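Local coordinates for protein superoxide dismutase (Clostridium difficile, PDB 4JZG) that probably destroys superoxide radicals by converting them to hydrogen peroxide and oxygen, as a metal-dependent member of the iron/manganese superoxide dismutase family, at residues Tyr83-Phe88 against Pro150-Pro155; Pro162-Asp167 against Asn195-Asn200. All coordinates share one frame; numbering follows the deposited sequence.

Contact 1: Tyr83-Phe88 against Pro150-Pro155; sequences YNHKFF and PNQDSP. With MN (manganese (II) ion), chain B.
With CG anti to its carbonyl carbon (chi1 -65°), Asn84 extends its amide from the helix toward the 150-155 loop, where Gln152, bent back at chi2 (-56°), brings its own amide to meet it. The two side chains run past each other in opposite directions with their amide planes markedly twisted. Even so, Asn84 ND2 donates a nearly straight hydrogen bond of 3.1 Å to Gln152 OE1, lying in the plane of that carbonyl. Asn84 ND2 also makes a weak bond of 3.2 Å to the backbone Gln152 O. Gln152 OE1 also accepts from Trp133 NE1, so its orientation is held by two donors.

At the other end of the amide, Gln152 NE2 comes in at the rim of the His85 imidazole, level with the ring, 3.5 Å from His85 CE1. Gln152 NE2 donates a hydrogen bond of 2.9 Å to water 2, a manganese ligand, and is also hydrogen-bonded to Tyr38 OH. This is the second-shell glutamine of the iron/manganese superoxide dismutase fold: delivered by the C-terminal domain, as in manganese enzymes of the family, it probably tunes the metal-bound solvent. His85 belongs to the helical domain and binds manganese through NE2 at 2.1 Å, while its ND1 is hydrogen-bonded to Gly81 O, which helps fix the ring's rotation. His30, Asp167 and His171 complete the protein ligands.

Beyond the amide pair, water 1 donates to Asn84 OD1 and is also hydrogen-bonded to Ser154 OG, linking two atoms that lie 4.1 Å apart. Ser154 OG is also held by Val156 N. The type II' turn from Pro150 to Asp153 carries Gln152 at its third position, and Phe129 of the second subunit packs on that residue.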
loop_
_atom_site.group_PDB
_atom_site.type_symbol
_atom_site.label_atom_id
_atom_site.label_comp_id
_atom_site.label_asym_id
_atom_site.label_seq_id
_atom_site.Cartn_x
_atom_site.Cartn_y
_atom_site.Cartn_z
ATOM N N TYR A 83 6.883 -11.470 -10.740
ATOM C CA TYR A 83 8.303 -11.217 -10.964
ATOM C C TYR A 83 8.992 -10.692 -9.707
ATOM O O TYR A 83 10.047 -11.192 -9.316
ATOM C CB TYR A 83 8.522 -10.228 -12.119
ATOM C CG TYR A 83 9.987 -9.994 -12.380
ATOM C CD1 TYR A 83 10.696 -10.832 -13.231
ATOM C CD2 TYR A 83 10.677 -8.961 -11.747
ATOM C CE1 TYR A 83 12.049 -10.644 -13.464
ATOM C CE2 TYR A 83 12.033 -8.765 -11.969
ATOM C CZ TYR A 83 12.714 -9.613 -12.831
ATOM O OH TYR A 83 14.064 -9.441 -13.069
ATOM N N ASN A 84 8.404 -9.673 -9.085
ATOM C CA ASN A 84 9.011 -9.043 -7.909
ATOM C C ASN A 84 9.225 -10.006 -6.738
ATOM O O ASN A 84 10.257 -9.976 -6.075
ATOM C CB ASN A 84 8.185 -7.828 -7.461
ATOM C CG ASN A 84 8.184 -6.719 -8.499
ATOM O OD1 ASN A 84 9.022 -6.711 -9.400
ATOM N ND2 ASN A 84 7.250 -5.782 -8.379
ATOM N N HIS A 85 8.247 -10.866 -6.493
ATOM C CA HIS A 85 8.344 -11.791 -5.376
ATOM C C HIS A 85 9.319 -12.940 -5.656
ATOM O O HIS A 85 10.099 -13.317 -4.776
ATOM C CB HIS A 85 6.952 -12.294 -4.962
ATOM C CG HIS A 85 6.153 -11.270 -4.220
ATOM N ND1 HIS A 85 5.369 -10.330 -4.857
ATOM C CD2 HIS A 85 6.051 -11.007 -2.894
ATOM C CE1 HIS A 85 4.805 -9.545 -3.953
ATOM N NE2 HIS A 85 5.191 -9.944 -2.753
ATOM N N LYS A 86 9.295 -13.497 -6.863
ATOM C CA LYS A 86 10.311 -14.490 -7.194
ATOM C C LYS A 86 11.691 -13.881 -6.939
ATOM O O LYS A 86 12.567 -14.513 -6.330
ATOM C CB LYS A 86 10.217 -14.974 -8.644
ATOM C CG LYS A 86 11.340 -15.957 -9.003
ATOM C CD LYS A 86 11.531 -16.110 -10.511
ATOM C CE LYS A 86 10.273 -16.659 -11.170
ATOM N NZ LYS A 86 10.328 -16.646 -12.670
ATOM N N PHE A 87 11.869 -12.643 -7.395
ATOM C CA PHE A 87 13.136 -11.945 -7.245
ATOM C C PHE A 87 13.482 -11.732 -5.777
ATOM O O PHE A 87 14.626 -11.910 -5.364
ATOM C CB PHE A 87 13.066 -10.587 -7.940
ATOM C CG PHE A 87 14.337 -9.793 -7.848
ATOM C CD1 PHE A 87 15.247 -9.782 -8.906
ATOM C CD2 PHE A 87 14.638 -9.070 -6.698
ATOM C CE1 PHE A 87 16.422 -9.055 -8.819
ATOM C CE2 PHE A 87 15.812 -8.338 -6.603
ATOM C CZ PHE A 87 16.706 -8.329 -7.663
ATOM N N PHE A 88 12.488 -11.318 -4.999
ATOM C CA PHE A 88 12.690 -10.961 -3.596
ATOM C C PHE A 88 13.078 -12.179 -2.749
ATOM O O PHE A 88 13.974 -12.111 -1.923
ATOM C CB PHE A 88 11.411 -10.318 -3.045
ATOM C CG PHE A 88 11.509 -9.869 -1.609
ATOM C CD1 PHE A 88 12.432 -8.908 -1.229
ATOM C CD2 PHE A 88 10.636 -10.375 -0.648
ATOM C CE1 PHE A 88 12.511 -8.474 0.093
ATOM C CE2 PHE A 88 10.700 -9.940 0.672
ATOM C CZ PHE A 88 11.640 -8.993 1.044
ATOM N N PRO A 150 6.073 2.097 -7.173
ATOM C CA PRO A 150 4.834 1.912 -6.412
ATOM C C PRO A 150 4.192 0.563 -6.722
ATOM O O PRO A 150 4.393 0.026 -7.822
ATOM C CB PRO A 150 3.930 3.028 -6.947
ATOM C CG PRO A 150 4.372 3.164 -8.407
ATOM C CD PRO A 150 5.874 2.946 -8.368
ATOM N N ASN A 151 3.431 0.035 -5.760
ATOM C CA ASN A 151 2.647 -1.178 -5.959
ATOM C C ASN A 151 3.510 -2.332 -6.469
ATOM O O ASN A 151 4.525 -2.632 -5.848
ATOM C CB ASN A 151 1.442 -0.858 -6.833
ATOM C CG ASN A 151 0.618 0.286 -6.250
ATOM O OD1 ASN A 151 0.406 0.355 -5.032
ATOM N ND2 ASN A 151 0.181 1.204 -7.107
ATOM N N GLN A 152 3.136 -2.976 -7.569
ATOM C CA GLN A 152 3.997 -4.013 -8.147
ATOM C C GLN A 152 4.717 -3.569 -9.425
ATOM O O GLN A 152 5.094 -4.407 -10.251
ATOM C CB GLN A 152 3.220 -5.310 -8.412
ATOM C CG GLN A 152 2.642 -5.980 -7.157
ATOM C CD GLN A 152 3.694 -6.289 -6.088
ATOM O OE1 GLN A 152 4.910 -6.251 -6.345
ATOM N NE2 GLN A 152 3.223 -6.586 -4.870
ATOM N N ASP A 153 4.910 -2.262 -9.599
ATOM C CA ASP A 153 5.652 -1.786 -10.766
ATOM C C ASP A 153 7.119 -2.198 -10.640
ATOM O O ASP A 153 7.640 -2.342 -9.531
ATOM C CB ASP A 153 5.519 -0.268 -10.941
ATOM C CG ASP A 153 4.099 0.163 -11.337
ATOM O OD1 ASP A 153 3.244 -0.704 -11.622
ATOM O OD2 ASP A 153 3.833 1.383 -11.357
ATOM N N SER A 154 7.784 -2.380 -11.778
ATOM C CA SER A 154 9.146 -2.907 -11.793
ATOM C C SER A 154 10.106 -2.051 -12.619
ATOM O O SER A 154 9.719 -1.503 -13.654
ATOM C CB SER A 154 9.140 -4.330 -12.349
ATOM O OG SER A 154 10.458 -4.733 -12.659
ATOM N N PRO A 155 11.365 -1.934 -12.164
ATOM C CA PRO A 155 12.405 -1.202 -12.904
ATOM C C PRO A 155 12.581 -1.808 -14.299
ATOM O O PRO A 155 12.976 -1.127 -15.243
ATOM C CB PRO A 155 13.674 -1.454 -12.077
ATOM C CG PRO A 155 13.205 -1.861 -10.736
ATOM C CD PRO A 155 11.881 -2.544 -10.928
HETATM MN MN MN B . 5.001 -8.704 -1.092
HETATM O O HOH W 1 11.373 -5.989 -10.486
HETATM O O HOH W 2 4.656 -6.724 -2.317
#

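Contact 2: Pro162-Asp167 against Asn195-Asn200; sequences PIIGLD and NGALEN. With MN (manganese (II) ion), chain B.
Where strand 161-167 bends at Ile163 and Ile164, both facing Leu136 in a classic beta bulge, its backbone draws close to helix 194-202, with Ile163 CA 5.3 Å from Ala197 CA. Asn200, directed toward the strand, supplies the polar link: Asn200 ND2 donates to Ile163 O at 2.9 Å, with an N-H...O angle of 163°. The acceptor lies almost exactly in the amide plane of Asn200, whereas the donor is tilted 23° from the carbonyl plane of Ile163. Alongside this bond, Asn200 CB lies 3.8 Å from Pro162 O.

The small side chain of Ala197 lets two branched residues come close. In Ile164, a chi1 of 76° sets CG2 opposite the carbonyl carbon and so aims it at Ala197, with Ile164 CG2 3.6 Å from Ala197 CB, while the longer branch carries CD1 away from the helix. Ile163 uses both of its branches: Ile163 CG2 lies 3.7 Å from Ala197 O and 4.1 Å from Ala197 CB, and Ile163 CD1 reaches the backbone of Asn200, 4.1 Å from Asn200 C. Leu103 touches both Ile163 and Ala197, while Trp188 packs on Ile164, so helices 101-111 and 181-188 also pack against the bulge in the C-terminal alpha/beta domain.

Farther along the strand, Asp167 takes no part in the helix packing and binds manganese through OD2 at 2.0 Å. At the bulge, the bond from Asn200 probably satisfies the carbonyl of a buried residue, so that a polar tie within an otherwise largely apolar interface helps fix where the helix sits on the strand.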
loop_
_atom_site.group_PDB
_atom_site.type_symbol
_atom_site.label_atom_id
_atom_site.label_comp_id
_atom_site.label_asym_id
_atom_site.label_seq_id
_atom_site.Cartn_x
_atom_site.Cartn_y
_atom_site.Cartn_z
ATOM N N PRO A 162 17.348 -4.824 -11.953
ATOM C CA PRO A 162 17.340 -4.932 -10.488
ATOM C C PRO A 162 18.507 -5.780 -9.997
ATOM O O PRO A 162 18.718 -6.883 -10.494
ATOM C CB PRO A 162 16.024 -5.669 -10.181
ATOM C CG PRO A 162 15.284 -5.759 -11.476
ATOM C CD PRO A 162 16.283 -5.628 -12.575
ATOM N N ILE A 163 19.241 -5.265 -9.023
ATOM C CA ILE A 163 20.376 -5.967 -8.439
ATOM C C ILE A 163 19.968 -6.555 -7.086
ATOM O O ILE A 163 20.075 -7.766 -6.871
ATOM C CB ILE A 163 21.568 -5.008 -8.300
ATOM C CG1 ILE A 163 21.840 -4.355 -9.655
ATOM C CG2 ILE A 163 22.804 -5.747 -7.819
ATOM C CD1 ILE A 163 22.105 -5.363 -10.761
ATOM N N ILE A 164 19.505 -5.689 -6.184
ATOM C CA ILE A 164 18.716 -6.104 -5.014
ATOM C C ILE A 164 17.428 -5.260 -4.938
ATOM O O ILE A 164 17.327 -4.205 -5.568
ATOM C CB ILE A 164 19.494 -5.958 -3.674
ATOM C CG1 ILE A 164 19.563 -4.493 -3.240
ATOM C CG2 ILE A 164 20.887 -6.572 -3.772
ATOM C CD1 ILE A 164 20.226 -4.290 -1.861
ATOM N N GLY A 165 16.445 -5.724 -4.174
ATOM C CA GLY A 165 15.205 -4.988 -4.004
ATOM C C GLY A 165 14.525 -5.379 -2.705
ATOM O O GLY A 165 14.596 -6.535 -2.296
ATOM N N LEU A 166 13.860 -4.425 -2.060
ATOM C CA LEU A 166 13.181 -4.680 -0.793
ATOM C C LEU A 166 11.683 -4.377 -0.908
ATOM O O LEU A 166 11.299 -3.267 -1.271
ATOM C CB LEU A 166 13.797 -3.807 0.300
ATOM C CG LEU A 166 13.163 -3.873 1.691
ATOM C CD1 LEU A 166 13.189 -5.304 2.233
ATOM C CD2 LEU A 166 13.876 -2.926 2.642
ATOM N N ASP A 167 10.851 -5.374 -0.611
ATOM C CA ASP A 167 9.401 -5.226 -0.515
ATOM C C ASP A 167 9.058 -4.376 0.720
ATOM O O ASP A 167 9.369 -4.769 1.841
ATOM C CB ASP A 167 8.774 -6.628 -0.396
ATOM C CG ASP A 167 7.271 -6.633 -0.601
ATOM O OD1 ASP A 167 6.684 -5.542 -0.697
ATOM O OD2 ASP A 167 6.658 -7.733 -0.670
ATOM N N ASN A 195 25.764 -12.717 -2.974
ATOM C CA ASN A 195 26.223 -13.542 -4.078
ATOM C C ASN A 195 25.207 -13.549 -5.213
ATOM O O ASN A 195 25.573 -13.489 -6.386
ATOM C CB ASN A 195 26.527 -14.973 -3.618
ATOM C CG ASN A 195 27.630 -15.027 -2.574
ATOM O OD1 ASN A 195 28.491 -14.143 -2.510
ATOM N ND2 ASN A 195 27.598 -16.055 -1.739
ATOM N N GLY A 196 23.928 -13.623 -4.862
ATOM C CA GLY A 196 22.874 -13.554 -5.858
ATOM C C GLY A 196 22.845 -12.180 -6.503
ATOM O O GLY A 196 22.551 -12.035 -7.690
ATOM N N ALA A 197 23.158 -11.159 -5.717
ATOM C CA ALA A 197 23.226 -9.808 -6.247
ATOM C C ALA A 197 24.349 -9.714 -7.278
ATOM O O ALA A 197 24.170 -9.132 -8.350
ATOM C CB ALA A 197 23.430 -8.804 -5.133
ATOM N N LEU A 198 25.504 -10.293 -6.951
ATOM C CA LEU A 198 26.630 -10.330 -7.881
ATOM C C LEU A 198 26.238 -11.011 -9.194
ATOM O O LEU A 198 26.536 -10.506 -10.278
ATOM C CB LEU A 198 27.834 -11.034 -7.253
ATOM C CG LEU A 198 29.055 -11.222 -8.157
ATOM C CD1 LEU A 198 29.588 -9.889 -8.687
ATOM C CD2 LEU A 198 30.141 -11.971 -7.396
ATOM N N GLU A 199 25.551 -12.147 -9.101
ATOM C CA GLU A 199 25.062 -12.816 -10.301
ATOM C C GLU A 199 24.141 -11.902 -11.106
ATOM O O GLU A 199 24.243 -11.840 -12.331
ATOM C CB GLU A 199 24.358 -14.135 -9.968
ATOM C CG GLU A 199 25.322 -15.279 -9.672
ATOM C CD GLU A 199 26.557 -15.262 -10.598
ATOM O OE1 GLU A 199 26.390 -15.419 -11.839
ATOM O OE2 GLU A 199 27.695 -15.085 -10.080
ATOM N N ASN A 200 23.249 -11.191 -10.422
ATOM C CA ASN A 200 22.344 -10.277 -11.108
ATOM C C ASN A 200 23.124 -9.219 -11.877
ATOM O O ASN A 200 22.750 -8.837 -12.982
ATOM C CB ASN A 200 21.386 -9.591 -10.125
ATOM C CG ASN A 200 20.353 -10.549 -9.539
ATOM O OD1 ASN A 200 20.070 -11.605 -10.101
ATOM N ND2 ASN A 200 19.785 -10.173 -8.405
HETATM MN MN MN B . 5.001 -8.704 -1.092
HETATM O O HOH W 2 4.656 -6.724 -2.317
#

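Overall arrangement
From the N terminus, the chain passes through the helical domain, and helix 72-90 supplies the first half of contact 1. Helices 101-111 and 114-127 and strands 132-138 and 144-150 follow before the 150-155 loop closes that contact, joining the two domains. Contact 2 opens afterwards on strand 161-167 and closes through helices 174-177 and 181-188 at helix 194-202, within the C-terminal domain. The contacts are therefore in series, neither nested nor crossed. Their centres are about 12 Å apart, yet they touch: Phe88 meets Gly165, and Phe87 lies against Ile163 and Asn200. Both reach the manganese, and water 2, one of its ligands, belongs to both.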